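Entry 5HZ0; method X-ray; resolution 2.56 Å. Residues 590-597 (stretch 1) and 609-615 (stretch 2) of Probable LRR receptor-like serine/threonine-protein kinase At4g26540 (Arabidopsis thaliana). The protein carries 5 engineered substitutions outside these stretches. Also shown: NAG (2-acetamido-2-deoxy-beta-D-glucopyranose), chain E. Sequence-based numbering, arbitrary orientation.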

# COMPACT_ATOMS: atom_id res chain seq x y z
N ASN A 590 -6.24 16.45 -30.50
CA ASN A 590 -6.43 15.84 -29.19
C ASN A 590 -7.47 16.57 -28.33
O ASN A 590 -7.68 16.21 -27.17
N LEU A 591 -8.12 17.57 -28.91
CA LEU A 591 -9.15 18.30 -28.19
C LEU A 591 -10.40 17.43 -28.08
O LEU A 591 -10.96 16.96 -29.08
N VAL A 592 -10.81 17.20 -26.85
CA VAL A 592 -11.85 16.24 -26.51
C VAL A 592 -13.10 17.00 -26.14
O VAL A 592 -14.17 16.77 -26.69
N SER A 593 -12.97 17.86 -25.14
CA SER A 593 -14.06 18.70 -24.69
C SER A 593 -13.79 20.18 -24.95
O SER A 593 -12.71 20.70 -24.63
N LEU A 594 -14.77 20.85 -25.53
CA LEU A 594 -14.67 22.27 -25.87
C LEU A 594 -15.93 22.96 -25.39
O LEU A 594 -17.02 22.57 -25.79
N ASN A 595 -15.81 23.96 -24.53
CA ASN A 595 -16.97 24.74 -24.14
C ASN A 595 -16.74 26.22 -24.50
O ASN A 595 -15.93 26.92 -23.86
N ILE A 596 -17.43 26.66 -25.56
CA ILE A 596 -17.43 28.04 -26.06
C ILE A 596 -18.70 28.88 -25.78
O ILE A 596 -18.83 30.00 -26.29
N SER A 597 -19.64 28.32 -25.05
CA SER A 597 -20.96 28.91 -24.85
C SER A 597 -20.95 30.23 -24.08
O SER A 597 -19.98 30.56 -23.41
N PRO A 609 -17.11 15.56 -37.24
CA PRO A 609 -17.63 14.97 -36.01
C PRO A 609 -17.26 15.83 -34.80
O PRO A 609 -18.12 15.97 -33.92
N PHE A 610 -16.06 16.43 -34.74
CA PHE A 610 -15.80 17.33 -33.61
C PHE A 610 -16.88 18.40 -33.45
O PHE A 610 -17.67 18.35 -32.51
N PHE A 611 -16.93 19.36 -34.37
CA PHE A 611 -17.85 20.48 -34.20
C PHE A 611 -19.32 20.06 -34.20
O PHE A 611 -20.13 20.67 -33.50
N ARG A 612 -19.64 18.99 -34.92
CA ARG A 612 -20.98 18.42 -34.88
C ARG A 612 -21.40 17.94 -33.48
O ARG A 612 -22.58 18.02 -33.14
N ARG A 613 -20.45 17.43 -32.68
CA ARG A 613 -20.77 17.08 -31.28
C ARG A 613 -21.05 18.28 -30.34
O ARG A 613 -21.62 18.09 -29.26
N LEU A 614 -20.72 19.50 -30.76
CA LEU A 614 -20.99 20.67 -29.90
C LEU A 614 -22.50 20.90 -29.80
O LEU A 614 -23.19 21.04 -30.81
N PRO A 615 -23.01 20.93 -28.56
CA PRO A 615 -24.44 21.14 -28.31
C PRO A 615 -24.95 22.40 -29.01
O PRO A 615 -24.26 23.41 -28.99

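A strand in a leucine-rich repeat protein commonly divides its side chains between two environments, one set packing into the hydrophobic core and the other turned away from it. The segment 590-597 of this receptor-like kinase, packed against the short helix that begins at Pro-609 and the residues that follow, illustrates the principle. No hydrogen bond joins the two stretches, and the 289 Å² buried between them is held mainly by apolar contact.

Asn-590 points away and takes no part. Leu-591 is the first to engage: its CA-to-CB bond runs sideways, yet with chi1 t and chi2 p its CD2 lies 3.7 Å from CZ of Phe-610. Its carbonyl also contributes, for Leu-591 O sits 3.1 Å from Phe-610 CE2, at the ring edge and near the ring plane, where the slightly positive aromatic C-H rim suits a carbonyl oxygen. Phe-610 itself, chi1 t, points toward stretch 1 and has the largest area covered in this contact.

Val-592, also t, turns its side chain away, so its contribution comes from the backbone. Val-592 O lies 4.2 Å from Phe-610 CE2 and, at the same distance, 4.2 Å, from NH2 of Arg-613, over one face of the guanidinium. The arginine is poorly ordered, and its chi1 of 122° falls between wells, so this approach is best read as loose.

The strand, 593-595, then shows the alternation clearly. Ser-593 and Asn-595 point away, whereas Leu-594 between them points toward the second stretch. The two residues that point away from stretch 2 meet the NAG instead, the first of them through Ser-593 OG, which approaches NAG C6 at 3.3 Å. With chi1 t and chi2 p, Leu-594 is buried among three partners: its CB is 3.6 Å from Phe-610 CZ at the ring edge, its CD2 is 4.2 Å from Phe-611 CE1, and its CB is 4.0 Å from CD2 of Leu-614. Leu-614, in the m, t conformation, also brings CD2 to 3.6 Å from Leu-594 O. Asn-595 ND2 is covalently bonded to C1 of the NAG at 1.4 Å.

Ile-596 completes the apolar patch. Its CA-to-CB bond points sideways, but chi1 p places CG1 4.5 Å from Leu-614 CD1, so the end of the side chain comes nearer than the direction of that bond suggests; chi2 is also p. This is a light contact from a buried residue.

Asn-595 OD1 remains free to accept two hydrogen bonds from Ser-597, one from OG at 3.1 Å and one from N at 3.3 Å, which tie the glycosylated side chain to both the backbone and the side chain of Ser-597.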

# COMPACT_ATOMS: atom_id res chain seq x y z
CB ASN A 590 -5.10 15.68 -28.48
CG ASN A 590 -4.14 14.82 -29.27
OD1 ASN A 590 -3.30 15.32 -30.01
ND2 ASN A 590 -4.28 13.50 -29.13
CB LEU A 591 -9.43 19.63 -28.87
CG LEU A 591 -10.27 20.65 -28.11
CD1 LEU A 591 -9.59 21.01 -26.80
CD2 LEU A 591 -10.52 21.89 -28.97
CB VAL A 592 -11.41 15.37 -25.30
CG1 VAL A 592 -12.55 14.46 -24.85
CG2 VAL A 592 -10.15 14.57 -25.63
CB SER A 593 -14.32 18.46 -23.20
OG SER A 593 -15.40 19.24 -22.74
CB LEU A 594 -14.54 22.45 -27.38
CG LEU A 594 -14.53 23.92 -27.84
CD1 LEU A 594 -13.44 24.69 -27.11
CD2 LEU A 594 -14.35 24.05 -29.37
CB ASN A 595 -17.25 24.55 -22.64
CG ASN A 595 -18.60 25.07 -22.22
OD1 ASN A 595 -19.19 25.91 -22.91
ND2 ASN A 595 -19.12 24.61 -21.05
CB ILE A 596 -17.02 28.15 -27.55
CG1 ILE A 596 -17.80 27.15 -28.43
CG2 ILE A 596 -15.52 27.92 -27.71
CD1 ILE A 596 -19.27 27.41 -28.54
CB SER A 597 -21.88 27.92 -24.14
OG SER A 597 -21.58 27.84 -22.76
CB PRO A 609 -16.99 13.58 -35.96
CG PRO A 609 -16.43 13.34 -37.37
CD PRO A 609 -16.11 14.69 -37.91
CB PHE A 610 -14.41 17.98 -33.63
CG PHE A 610 -14.10 18.76 -32.38
CD1 PHE A 610 -14.52 20.08 -32.24
CD2 PHE A 610 -13.38 18.19 -31.36
CE1 PHE A 610 -14.24 20.82 -31.07
CE2 PHE A 610 -13.14 18.89 -30.19
CZ PHE A 610 -13.56 20.19 -30.07
CB PHE A 611 -17.54 21.62 -35.17
CG PHE A 611 -16.21 22.23 -34.92
CD1 PHE A 611 -15.96 22.96 -33.76
CD2 PHE A 611 -15.18 22.03 -35.81
CE1 PHE A 611 -14.72 23.50 -33.52
CE2 PHE A 611 -13.93 22.56 -35.58
CZ PHE A 611 -13.70 23.29 -34.43
CB ARG A 612 -21.12 17.29 -35.89
CG ARG A 612 -22.55 16.91 -36.20
CD ARG A 612 -23.22 17.96 -37.07
NE ARG A 612 -23.91 17.36 -38.21
CZ ARG A 612 -25.17 16.92 -38.18
NH1 ARG A 612 -25.88 17.02 -37.06
NH2 ARG A 612 -25.71 16.38 -39.27
CB ARG A 613 -19.80 16.02 -30.68
CG ARG A 613 -19.04 16.45 -29.41
CD ARG A 613 -18.21 15.32 -28.83
NE ARG A 613 -17.15 14.69 -29.66
CZ ARG A 613 -16.18 15.34 -30.34
NH1 ARG A 613 -15.29 14.63 -31.04
NH2 ARG A 613 -16.16 16.68 -30.41
CB LEU A 614 -20.32 21.95 -30.41
CG LEU A 614 -18.81 22.16 -30.47
CD1 LEU A 614 -18.50 23.54 -31.01
CD2 LEU A 614 -18.13 21.96 -29.12
CB PRO A 615 -24.53 21.28 -26.79
CG PRO A 615 -23.07 21.47 -26.30
CD PRO A 615 -22.21 20.82 -27.32
C1 NAG E . -18.36 23.60 -20.34
C2 NAG E . -18.91 23.66 -18.91
C3 NAG E . -18.42 22.51 -18.03
C4 NAG E . -18.53 21.16 -18.73
C5 NAG E . -17.93 21.27 -20.13
C6 NAG E . -18.10 20.00 -20.95
C7 NAG E . -19.39 25.61 -17.54
C8 NAG E . -18.93 26.96 -17.06
N2 NAG E . -18.55 24.93 -18.31
O3 NAG E . -19.26 22.44 -16.90
O4 NAG E . -17.95 20.14 -17.93
O5 NAG E . -18.57 22.30 -20.85
O6 NAG E . -19.47 19.81 -21.23
O7 NAG E . -20.49 25.16 -17.21